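Local structure of beta-xylanase (Caldicellulosiruptor kristjanssonii, 7NWN) at residues A[91-102]-A[161-171]. The protein probably binds plant cell-wall polysaccharide through this family 9 carbohydrate-binding module, part of a multimodular xylanase that cleaves the beta-1,4-xylan backbone. Numbering follows the deposited sequence.
With CA (calcium ion), chain Q; CA (calcium ion), chain S.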
ATOM      1  N   GLN A  91       0.810  11.615 -11.596  1.00 39.58           N
ATOM      2  CA  GLN A  91      -0.536  11.896 -11.103  1.00 39.83           C
ATOM      3  C   GLN A  91      -0.553  11.663  -9.592  1.00 39.89           C
ATOM      4  O   GLN A  91       0.201  10.834  -9.066  1.00 34.80           O
ATOM      5  CB  GLN A  91      -1.541  10.971 -11.792  1.00 37.97           C
ATOM      6  CG  GLN A  91      -1.360  10.864 -13.305  1.00 36.96           C
ATOM      7  CD  GLN A  91      -2.172   9.738 -13.906  1.00 43.63           C
ATOM      8  OE1 GLN A  91      -2.775   8.935 -13.201  1.00 39.79           O
ATOM      9  NE2 GLN A  91      -2.199   9.648 -15.236  1.00 40.32           N
ATOM     10  N   ASP A  92      -1.491  12.320  -8.913  1.00 33.47           N
ATOM     11  CA  ASP A  92      -1.654  12.067  -7.492  1.00 33.50           C
ATOM     12  C   ASP A  92      -2.099  10.601  -7.328  1.00 29.66           C
ATOM     13  O   ASP A  92      -3.116  10.227  -7.873  1.00 30.63           O
ATOM     14  CB  ASP A  92      -2.732  12.976  -6.924  1.00 30.82           C
ATOM     15  CG  ASP A  92      -2.233  14.387  -6.617  1.00 37.84           C
ATOM     16  OD1 ASP A  92      -1.215  14.532  -5.920  1.00 34.88           O
ATOM     17  OD2 ASP A  92      -2.860  15.320  -7.079  1.00 40.82           O
ATOM     18  N   SER A  93      -1.303   9.798  -6.625  1.00 30.20           N
ATOM     19  CA  SER A  93      -1.412   8.352  -6.699  1.00 32.22           C
ATOM     20  C   SER A  93      -0.666   7.780  -5.500  1.00 30.80           C
ATOM     21  O   SER A  93       0.111   8.495  -4.856  1.00 31.41           O
ATOM     22  CB  SER A  93      -0.892   7.816  -8.039  1.00 31.90           C
ATOM     23  OG  SER A  93       0.439   8.209  -8.244  1.00 33.58           O
ATOM     24  N   VAL A  94      -0.979   6.529  -5.159  1.00 32.08           N
ATOM     25  CA  VAL A  94      -0.195   5.831  -4.158  1.00 32.93           C
ATOM     26  C   VAL A  94       0.440   4.598  -4.824  1.00 33.46           C
ATOM     27  O   VAL A  94      -0.108   4.069  -5.766  1.00 30.46           O
ATOM     28  CB  VAL A  94      -1.007   5.443  -2.901  1.00 35.16           C
ATOM     29  CG1 VAL A  94      -1.705   6.625  -2.237  1.00 33.72           C
ATOM     30  CG2 VAL A  94      -1.953   4.318  -3.163  1.00 34.91           C
ATOM     31  N   GLU A  95       1.603   4.157  -4.333  1.00 33.59           N
ATOM     32  CA  GLU A  95       2.253   2.977  -4.901  1.00 31.85           C
ATOM     33  C   GLU A  95       2.565   2.022  -3.752  1.00 34.20           C
ATOM     34  O   GLU A  95       2.880   2.458  -2.635  1.00 31.49           O
ATOM     35  CB  GLU A  95       3.594   3.383  -5.502  1.00 36.31           C
ATOM     36  CG  GLU A  95       3.454   4.347  -6.678  1.00 35.51           C
ATOM     37  CD  GLU A  95       4.725   4.691  -7.408  1.00 40.21           C
ATOM     38  OE1 GLU A  95       5.788   4.099  -7.091  1.00 41.18           O
ATOM     39  OE2 GLU A  95       4.667   5.556  -8.292  1.00 41.32           O
ATOM     40  N   ILE A  96       2.422   0.727  -4.056  1.00 35.88           N
ATOM     41  CA  ILE A  96       2.607  -0.350  -3.091  1.00 36.14           C
ATOM     42  C   ILE A  96       3.628  -1.292  -3.725  1.00 34.86           C
ATOM     43  O   ILE A  96       3.467  -1.663  -4.871  1.00 32.71           O
ATOM     44  CB  ILE A  96       1.260  -1.064  -2.777  1.00 36.27           C
ATOM     45  CG1 ILE A  96       0.302  -0.075  -2.080  1.00 38.54           C
ATOM     46  CG2 ILE A  96       1.461  -2.298  -1.870  1.00 33.21           C
ATOM     47  CD1 ILE A  96      -1.153  -0.473  -2.270  1.00 40.70           C
ATOM     48  N   PHE A  97       4.652  -1.635  -2.955  1.00 37.29           N
ATOM     49  CA  PHE A  97       5.712  -2.537  -3.372  1.00 34.60           C
ATOM     50  C   PHE A  97       5.697  -3.741  -2.429  1.00 36.77           C
ATOM     51  O   PHE A  97       5.553  -3.543  -1.224  1.00 34.97           O
ATOM     52  CB  PHE A  97       7.048  -1.811  -3.181  1.00 38.27           C
ATOM     53  CG  PHE A  97       7.214  -0.457  -3.859  1.00 36.51           C
ATOM     54  CD1 PHE A  97       6.619   0.687  -3.335  1.00 34.23           C
ATOM     55  CD2 PHE A  97       8.009  -0.332  -4.999  1.00 40.89           C
ATOM     56  CE1 PHE A  97       6.840   1.935  -3.909  1.00 38.58           C
ATOM     57  CE2 PHE A  97       8.247   0.914  -5.583  1.00 41.27           C
ATOM     58  CZ  PHE A  97       7.658   2.043  -5.033  1.00 37.80           C
ATOM     59  N   LEU A  98       5.870  -4.954  -2.979  1.00 37.56           N
ATOM     60  CA  LEU A  98       5.928  -6.160  -2.160  1.00 42.56           C
ATOM     61  C   LEU A  98       7.032  -7.107  -2.667  1.00 37.06           C
ATOM     62  O   LEU A  98       7.123  -7.380  -3.871  1.00 37.03           O
ATOM     63  CB  LEU A  98       4.566  -6.863  -2.210  1.00 35.10           C
ATOM     64  CG  LEU A  98       4.320  -7.914  -1.116  1.00 38.93           C
ATOM     65  CD1 LEU A  98       4.233  -7.276   0.267  1.00 35.54           C
ATOM     66  CD2 LEU A  98       3.053  -8.717  -1.445  1.00 41.53           C
ATOM     67  N   ASP A  99       7.864  -7.585  -1.729  1.00 40.63           N
ATOM     68  CA  ASP A  99       8.827  -8.660  -1.984  1.00 40.76           C
ATOM     69  C   ASP A  99       8.293  -9.856  -1.192  1.00 41.46           C
ATOM     70  O   ASP A  99       8.542  -9.947   0.015  1.00 41.82           O
ATOM     71  CB  ASP A  99      10.220  -8.214  -1.520  1.00 40.09           C
ATOM     72  CG  ASP A  99      11.348  -9.278  -1.458  1.00 43.35           C
ATOM     73  OD1 ASP A  99      11.196 -10.406  -2.006  1.00 36.26           O
ATOM     74  OD2 ASP A  99      12.361  -8.957  -0.805  1.00 41.43           O
ATOM     75  N   GLU A 100       7.479 -10.663  -1.881  1.00 40.54           N
ATOM     76  CA  GLU A 100       6.623 -11.655  -1.235  1.00 45.86           C
ATOM     77  C   GLU A 100       7.472 -12.783  -0.644  1.00 50.58           C
ATOM     78  O   GLU A 100       7.181 -13.240   0.455  1.00 49.08           O
ATOM     79  CB  GLU A 100       5.613 -12.218  -2.239  1.00 43.34           C
ATOM     80  CG  GLU A 100       4.479 -12.982  -1.587  1.00 46.18           C
ATOM     81  CD  GLU A 100       3.436 -13.539  -2.540  1.00 46.09           C
ATOM     82  OE1 GLU A 100       3.507 -13.275  -3.750  1.00 48.73           O
ATOM     83  OE2 GLU A 100       2.538 -14.217  -2.062  1.00 55.81           O
ATOM     84  N   ASN A 101       8.531 -13.211  -1.352  1.00 50.74           N
ATOM     85  CA  ASN A 101       9.381 -14.280  -0.823  1.00 52.36           C
ATOM     86  C   ASN A 101      10.428 -13.737   0.144  1.00 52.68           C
ATOM     87  O   ASN A 101      11.131 -14.519   0.749  1.00 55.04           O
ATOM     88  CB  ASN A 101      10.072 -15.104  -1.918  1.00 48.43           C
ATOM     89  CG  ASN A 101       9.106 -15.744  -2.899  1.00 55.50           C
ATOM     90  OD1 ASN A 101       7.946 -16.032  -2.589  1.00 58.22           O
ATOM     91  ND2 ASN A 101       9.558 -15.942  -4.123  1.00 65.24           N
ATOM     92  N   PHE A 102      10.551 -12.415   0.299  1.00 46.60           N
ATOM     93  CA  PHE A 102      11.582 -11.824   1.149  1.00 45.20           C
ATOM     94  C   PHE A 102      13.013 -12.200   0.716  1.00 50.01           C
ATOM     95  O   PHE A 102      13.890 -12.356   1.562  1.00 49.59           O
ATOM     96  CB  PHE A 102      11.337 -12.167   2.613  1.00 41.14           C
ATOM     97  CG  PHE A 102      12.044 -11.269   3.592  1.00 44.12           C
ATOM     98  CD1 PHE A 102      12.001  -9.892   3.472  1.00 47.43           C
ATOM     99  CD2 PHE A 102      12.745 -11.802   4.669  1.00 48.71           C
ATOM    100  CE1 PHE A 102      12.658  -9.066   4.381  1.00 47.79           C
ATOM    101  CE2 PHE A 102      13.366 -10.974   5.596  1.00 48.13           C
ATOM    102  CZ  PHE A 102      13.334  -9.605   5.450  1.00 51.77           C
ATOM    103  N   ILE A 161       7.500 -13.082   6.898  1.00 46.94           N
ATOM    104  CA  ILE A 161       8.065 -11.751   6.694  1.00 45.02           C
ATOM    105  C   ILE A 161       8.079 -11.490   5.200  1.00 44.21           C
ATOM    106  O   ILE A 161       8.489 -12.370   4.430  1.00 43.74           O
ATOM    107  CB  ILE A 161       9.449 -11.536   7.338  1.00 51.21           C
ATOM    108  CG1 ILE A 161       9.388 -11.738   8.851  1.00 56.79           C
ATOM    109  CG2 ILE A 161      10.017 -10.157   7.013  1.00 43.92           C
ATOM    110  CD1 ILE A 161      10.739 -11.759   9.522  1.00 61.05           C
ATOM    111  N   MET A 162       7.602 -10.282   4.823  1.00 41.56           N
ATOM    112  CA  MET A 162       7.728  -9.828   3.442  1.00 40.84           C
ATOM    113  C   MET A 162       8.433  -8.467   3.405  1.00 37.33           C
ATOM    114  O   MET A 162       8.451  -7.736   4.393  1.00 38.35           O
ATOM    115  CB  MET A 162       6.368  -9.759   2.740  1.00 41.76           C
ATOM    116  CG  MET A 162       5.736 -11.128   2.612  1.00 44.75           C
ATOM    117  SD  MET A 162       4.053 -11.153   1.909  1.00 47.09           S
ATOM    118  CE  MET A 162       3.134 -10.403   3.238  1.00 48.61           C
ATOM    119  N   GLY A 163       9.077  -8.171   2.268  1.00 39.64           N
ATOM    120  CA  GLY A 163       9.500  -6.800   2.046  1.00 37.24           C
ATOM    121  C   GLY A 163       8.296  -5.979   1.559  1.00 36.77           C
ATOM    122  O   GLY A 163       7.464  -6.479   0.795  1.00 35.79           O
ATOM    123  N   PHE A 164       8.239  -4.723   1.995  1.00 36.73           N
ATOM    124  CA  PHE A 164       7.123  -3.860   1.647  1.00 41.08           C
ATOM    125  C   PHE A 164       7.642  -2.429   1.541  1.00 36.29           C
ATOM    126  O   PHE A 164       8.423  -2.006   2.389  1.00 40.30           O
ATOM    127  CB  PHE A 164       6.067  -3.995   2.759  1.00 39.09           C
ATOM    128  CG  PHE A 164       4.893  -3.063   2.652  1.00 36.06           C
ATOM    129  CD1 PHE A 164       3.831  -3.381   1.813  1.00 34.76           C
ATOM    130  CD2 PHE A 164       4.874  -1.876   3.354  1.00 33.30           C
ATOM    131  CE1 PHE A 164       2.770  -2.499   1.689  1.00 34.52           C
ATOM    132  CE2 PHE A 164       3.818  -0.983   3.192  1.00 32.94           C
ATOM    133  CZ  PHE A 164       2.768  -1.318   2.389  1.00 30.70           C
ATOM    134  N   GLU A 165       7.076  -1.652   0.609  1.00 40.01           N
ATOM    135  CA  GLU A 165       7.222  -0.198   0.608  1.00 37.51           C
ATOM    136  C   GLU A 165       5.860   0.434   0.250  1.00 35.51           C
ATOM    137  O   GLU A 165       5.048  -0.200  -0.415  1.00 33.62           O
ATOM    138  CB  GLU A 165       8.367   0.222  -0.348  1.00 38.73           C
ATOM    139  CG  GLU A 165       8.564   1.736  -0.576  1.00 35.91           C
ATOM    140  CD  GLU A 165       8.886   2.610   0.631  1.00 39.37           C
ATOM    141  OE1 GLU A 165       8.330   2.385   1.753  1.00 41.28           O
ATOM    142  OE2 GLU A 165       9.702   3.552   0.475  1.00 42.56           O
ATOM    143  N   PHE A 166       5.663   1.675   0.716  1.00 33.03           N
ATOM    144  CA  PHE A 166       4.528   2.540   0.441  1.00 36.48           C
ATOM    145  C   PHE A 166       5.068   3.911  -0.011  1.00 38.11           C
ATOM    146  O   PHE A 166       5.947   4.480   0.631  1.00 36.33           O
ATOM    147  CB  PHE A 166       3.661   2.667   1.702  1.00 33.21           C
ATOM    148  CG  PHE A 166       2.441   3.531   1.507  1.00 34.30           C
ATOM    149  CD1 PHE A 166       1.315   3.059   0.839  1.00 34.50           C
ATOM    150  CD2 PHE A 166       2.461   4.858   1.940  1.00 33.74           C
ATOM    151  CE1 PHE A 166       0.227   3.897   0.631  1.00 36.20           C
ATOM    152  CE2 PHE A 166       1.373   5.688   1.721  1.00 35.81           C
ATOM    153  CZ  PHE A 166       0.263   5.198   1.063  1.00 35.45           C
ATOM    154  N   GLN A 167       4.493   4.446  -1.089  1.00 37.00           N
ATOM    155  CA  GLN A 167       4.835   5.766  -1.610  1.00 35.24           C
ATOM    156  C   GLN A 167       3.566   6.538  -2.029  1.00 33.87           C
ATOM    157  O   GLN A 167       2.635   5.975  -2.599  1.00 31.94           O
ATOM    158  CB  GLN A 167       5.703   5.605  -2.862  1.00 34.34           C
ATOM    159  CG  GLN A 167       6.318   6.929  -3.323  1.00 35.86           C
ATOM    160  CD  GLN A 167       7.300   6.652  -4.442  1.00 40.52           C
ATOM    161  OE1 GLN A 167       8.312   5.951  -4.275  1.00 38.05           O
ATOM    162  NE2 GLN A 167       6.987   7.186  -5.604  1.00 35.61           N
ATOM    163  N   VAL A 168       3.589   7.861  -1.789  1.00 33.81           N
ATOM    164  CA  VAL A 168       2.594   8.753  -2.350  1.00 35.33           C
ATOM    165  C   VAL A 168       3.316   9.631  -3.361  1.00 35.11           C
ATOM    166  O   VAL A 168       4.335  10.216  -3.024  1.00 33.71           O
ATOM    167  CB  VAL A 168       2.013   9.628  -1.233  1.00 36.27           C
ATOM    168  CG1 VAL A 168       1.107  10.755  -1.755  1.00 36.78           C
ATOM    169  CG2 VAL A 168       1.310   8.770  -0.182  1.00 41.09           C
ATOM    170  N   ASN A 169       2.742   9.763  -4.545  1.00 32.64           N
ATOM    171  CA  ASN A 169       3.133  10.769  -5.530  1.00 35.41           C
ATOM    172  C   ASN A 169       2.181  11.964  -5.400  1.00 35.98           C
ATOM    173  O   ASN A 169       0.956  11.795  -5.503  1.00 33.74           O
ATOM    174  CB  ASN A 169       2.972  10.181  -6.917  1.00 30.28           C
ATOM    175  CG  ASN A 169       3.861   8.951  -7.079  1.00 32.20           C
ATOM    176  OD1 ASN A 169       5.031   8.960  -6.668  1.00 37.37           O
ATOM    177  ND2 ASN A 169       3.336   7.912  -7.716  1.00 33.00           N
ATOM    178  N   GLU A 170       2.756  13.144  -5.143  1.00 34.09           N
ATOM    179  CA  GLU A 170       1.989  14.368  -5.091  1.00 38.76           C
ATOM    180  C   GLU A 170       2.206  15.202  -6.347  1.00 39.52           C
ATOM    181  O   GLU A 170       3.337  15.624  -6.608  1.00 40.82           O
ATOM    182  CB  GLU A 170       2.354  15.294  -3.945  1.00 41.79           C
ATOM    183  CG  GLU A 170       1.350  16.474  -4.043  1.00 47.91           C
ATOM    184  CD  GLU A 170       1.847  17.695  -3.337  1.00 58.65           C
ATOM    185  OE1 GLU A 170       2.831  17.571  -2.531  1.00 56.10           O
ATOM    186  OE2 GLU A 170       1.260  18.740  -3.591  1.00 65.15           O
ATOM    187  N   ALA A 171       1.110  15.443  -7.076  1.00 33.78           N
ATOM    188  CA  ALA A 171       1.119  16.266  -8.277  1.00 39.83           C
ATOM    189  C   ALA A 171       0.461  17.606  -7.970  1.00 41.43           C
ATOM    190  O   ALA A 171      -0.400  17.647  -7.110  1.00 41.07           O
ATOM    191  CB  ALA A 171       0.408  15.608  -9.421  1.00 30.83           C
TER
HETATM  192 CA    CA Q 316      -1.852  16.957  -5.369  1.00 50.34          CA
HETATM  193 CA    CA S 318      11.224 -11.192  -4.012  0.60 51.82          CA
HETATM  194  O   HOH W   1       8.009 -14.510   2.613  1.00 54.45           O
HETATM  195  O   HOH W   2      -0.973  19.224  -4.477  1.00 35.41           O
HETATM  196  O   HOH W   3      13.245  -9.715  -4.171  1.00 54.89           O
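Strands 93-99 and 161-171 run antiparallel, with backbone bonds in both directions at the hydrogen-bonded pairs from Ser-93 with Asn-169 to Asp-99 with Gly-163. The Asn-169 amide spends both N-H groups of ND2 across the strands. One goes to Ser-93 OG (3.0 Å) and the other, nearly straight at 172°, to Glu-95 OE2 (2.8 Å), met from above the carboxylate plane. With CG beside the backbone N (chi1 -64°) and an extended chain, Glu-95 carries its carboxylate to Asn-169; its main polar partner is His-114, and Arg-116 adds a salt bridge to OE2. Asn-169 OD1 accepts from Gln-167 NE2 (2.8 Å). On the other face, Val-94 CB meets Phe-166 CE1 (4.0 Å) and Ile-96 CG2 meets Phe-164 CE1 (3.8 Å). Val-94 and Ile-96 pack on strands 69-77 and 143-151. Past the end of strand 93-99, Phe-102 turns a ring face to Ile-161 CG2, a CH-pi contact. Ala-171 N bonds Asp-92 OD1 (2.8 Å) from above the carboxylate plane. Asp-92, whose OD2 also accepts from Asn-82 N, shares a calcium with Ala-171 O, Asp-78 and Val-80. Asp-99, mainly partnered by Arg-104, binds another. Such a pair in a beta-sandwich sheet, with calcium sites at its ends, fits the CBM9 fold.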